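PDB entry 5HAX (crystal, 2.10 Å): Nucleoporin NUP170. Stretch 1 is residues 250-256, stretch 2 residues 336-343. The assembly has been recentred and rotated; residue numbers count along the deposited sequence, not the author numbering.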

# COMPACT_ATOMS: atom_id res chain seq x y z
N THR A 250 -8.42 -12.79 -23.04
CA THR A 250 -8.79 -13.95 -22.25
C THR A 250 -8.04 -13.93 -20.92
O THR A 250 -6.83 -13.71 -20.88
CB THR A 250 -8.47 -15.24 -23.00
OG1 THR A 250 -9.29 -15.32 -24.17
CG2 THR A 250 -8.74 -16.47 -22.12
N ILE A 251 -8.77 -14.18 -19.83
CA ILE A 251 -8.22 -14.21 -18.48
C ILE A 251 -8.15 -15.67 -18.04
O ILE A 251 -9.18 -16.35 -17.98
CB ILE A 251 -9.07 -13.39 -17.50
CG1 ILE A 251 -9.17 -11.93 -17.96
CG2 ILE A 251 -8.49 -13.48 -16.09
CD1 ILE A 251 -10.14 -11.10 -17.14
N ARG A 252 -6.95 -16.14 -17.72
CA ARG A 252 -6.73 -17.48 -17.22
C ARG A 252 -6.26 -17.42 -15.78
O ARG A 252 -5.41 -16.60 -15.43
CB ARG A 252 -5.71 -18.23 -18.08
CG ARG A 252 -6.20 -18.52 -19.50
CD ARG A 252 -5.10 -19.14 -20.35
NE ARG A 252 -5.61 -19.64 -21.63
CZ ARG A 252 -5.76 -18.90 -22.72
NH1 ARG A 252 -5.46 -17.61 -22.71
NH2 ARG A 252 -6.23 -19.45 -23.84
N THR A 253 -6.82 -18.29 -14.93
CA THR A 253 -6.48 -18.37 -13.52
C THR A 253 -5.82 -19.72 -13.25
O THR A 253 -6.35 -20.76 -13.65
CB THR A 253 -7.71 -18.21 -12.63
OG1 THR A 253 -8.36 -16.97 -12.94
CG2 THR A 253 -7.33 -18.23 -11.15
N TYR A 254 -4.67 -19.69 -12.58
CA TYR A 254 -3.93 -20.88 -12.20
C TYR A 254 -3.78 -20.92 -10.69
O TYR A 254 -3.61 -19.87 -10.05
CB TYR A 254 -2.54 -20.90 -12.86
CG TYR A 254 -2.56 -20.85 -14.37
CD1 TYR A 254 -2.78 -19.66 -15.04
CD2 TYR A 254 -2.35 -22.00 -15.12
CE1 TYR A 254 -2.79 -19.61 -16.42
CE2 TYR A 254 -2.36 -21.96 -16.51
CZ TYR A 254 -2.58 -20.76 -17.15
OH TYR A 254 -2.59 -20.71 -18.52
N HIS A 255 -3.85 -22.12 -10.12
CA HIS A 255 -3.74 -22.31 -8.67
C HIS A 255 -2.50 -23.12 -8.36
O HIS A 255 -2.22 -24.13 -9.02
CB HIS A 255 -4.99 -23.01 -8.12
CG HIS A 255 -4.92 -23.27 -6.65
ND1 HIS A 255 -4.84 -24.54 -6.12
CD2 HIS A 255 -4.92 -22.42 -5.59
CE1 HIS A 255 -4.79 -24.46 -4.80
NE2 HIS A 255 -4.84 -23.19 -4.45
N MET A 256 -1.75 -22.68 -7.35
CA MET A 256 -0.54 -23.38 -6.90
C MET A 256 -0.94 -24.35 -5.79
O MET A 256 -0.85 -24.06 -4.60
CB MET A 256 0.51 -22.38 -6.43
CG MET A 256 1.01 -21.46 -7.54
SD MET A 256 2.03 -20.11 -6.91
CE MET A 256 1.18 -18.71 -7.62
N SER A 336 -4.70 -24.55 0.38
CA SER A 336 -5.56 -23.57 -0.26
C SER A 336 -6.65 -24.25 -1.08
O SER A 336 -6.45 -25.36 -1.58
CB SER A 336 -4.74 -22.64 -1.14
N LEU A 337 -7.80 -23.59 -1.20
CA LEU A 337 -8.91 -24.07 -2.01
C LEU A 337 -8.94 -23.31 -3.32
O LEU A 337 -8.95 -22.07 -3.33
CB LEU A 337 -10.23 -23.91 -1.26
CG LEU A 337 -11.00 -25.21 -1.02
CD1 LEU A 337 -12.20 -24.95 -0.12
CD2 LEU A 337 -11.45 -25.83 -2.33
N ALA A 338 -8.96 -24.04 -4.42
CA ALA A 338 -8.90 -23.43 -5.74
C ALA A 338 -10.30 -22.98 -6.18
O ALA A 338 -11.25 -23.75 -6.03
CB ALA A 338 -8.33 -24.40 -6.77
N PRO A 339 -10.45 -21.78 -6.72
CA PRO A 339 -11.73 -21.41 -7.33
C PRO A 339 -11.91 -22.14 -8.65
O PRO A 339 -10.97 -22.67 -9.24
CB PRO A 339 -11.59 -19.90 -7.55
CG PRO A 339 -10.13 -19.68 -7.73
CD PRO A 339 -9.45 -20.70 -6.85
N GLN A 340 -13.17 -22.18 -9.10
CA GLN A 340 -13.51 -22.85 -10.35
C GLN A 340 -14.41 -22.01 -11.25
O GLN A 340 -14.73 -22.45 -12.36
CB GLN A 340 -14.19 -24.20 -10.06
CG GLN A 340 -13.30 -25.19 -9.33
CD GLN A 340 -12.06 -25.57 -10.12
OE1 GLN A 340 -12.05 -25.50 -11.35
NE2 GLN A 340 -11.01 -25.96 -9.42
N SER A 341 -14.80 -20.82 -10.81
CA SER A 341 -15.66 -19.94 -11.59
C SER A 341 -15.22 -18.50 -11.38
O SER A 341 -14.70 -18.15 -10.32
CB SER A 341 -17.13 -20.11 -11.18
OG SER A 341 -17.97 -19.24 -11.91
N MET A 342 -15.42 -17.68 -12.41
CA MET A 342 -15.10 -16.26 -12.36
C MET A 342 -16.20 -15.50 -13.09
O MET A 342 -16.61 -15.89 -14.19
CB MET A 342 -13.73 -15.96 -13.00
CG MET A 342 -13.43 -14.47 -13.15
SD MET A 342 -11.77 -14.15 -13.79
CE MET A 342 -10.77 -14.57 -12.37
N GLN A 343 -16.65 -14.40 -12.49
CA GLN A 343 -17.79 -13.66 -13.01
C GLN A 343 -17.57 -12.17 -12.86
O GLN A 343 -17.13 -11.70 -11.81
CB GLN A 343 -19.08 -14.07 -12.29
CG GLN A 343 -20.33 -13.36 -12.79
CD GLN A 343 -21.58 -13.81 -12.06
OE1 GLN A 343 -21.57 -14.80 -11.33
NE2 GLN A 343 -22.67 -13.06 -12.24

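This is a small contact made largely by side chains, in which alternate residues of one strand reach a second segment running roughly antiparallel to it, with no hydrogen bond between the modelled atoms of the two.

The first rule is alternation. Along the strand, the CA-to-CB bonds of Ile251, Thr253 and His255 point toward the other segment, while that of Arg252 points away and its guanidinium nitrogens are hydrogen-bonded elsewhere in the structure. Extended backbone therefore gives a three-residue face, and that face is met mainly by Met342 at one end and by Ala338 and Ser336 at the other.

Met342 shows how one long, flexible side chain can serve two neighbours. With chi1 and chi2 both t, it extends from its backbone before chi3 turns to m. Met342 SD lies 4.1 Å from Ile251 CG2, an apolar contact, and Met342 CE comes to 3.4 Å from Thr253 OG1, a close packing of methyl against hydroxyl oxygen.

His255 is the most heavily covered residue of the contact. Here the backbones draw near, with His255 CA and Ala338 CA 6.0 Å apart, and the small alanine side chain fits over the imidazole. Ala338 CB sits 3.8 Å from the centroid of the His255 ring, 24° off the ring normal, a CH-pi contact over one face; its closest ring atom is His255 ND1, at 3.6 Å. Ser336 approaches the ring differently, at the edge and near its plane, with its CB 3.4 Å from His255 NE2. That nitrogen is buried by the contact without a polar partner in the model, but Ser336 is poorly ordered and its OG is not modelled, so the serine's polar role cannot be judged. The more secure lesson is shape: a methyl over a flat ring, and a methionine, extended through chi2, beside Ile251 and Thr253.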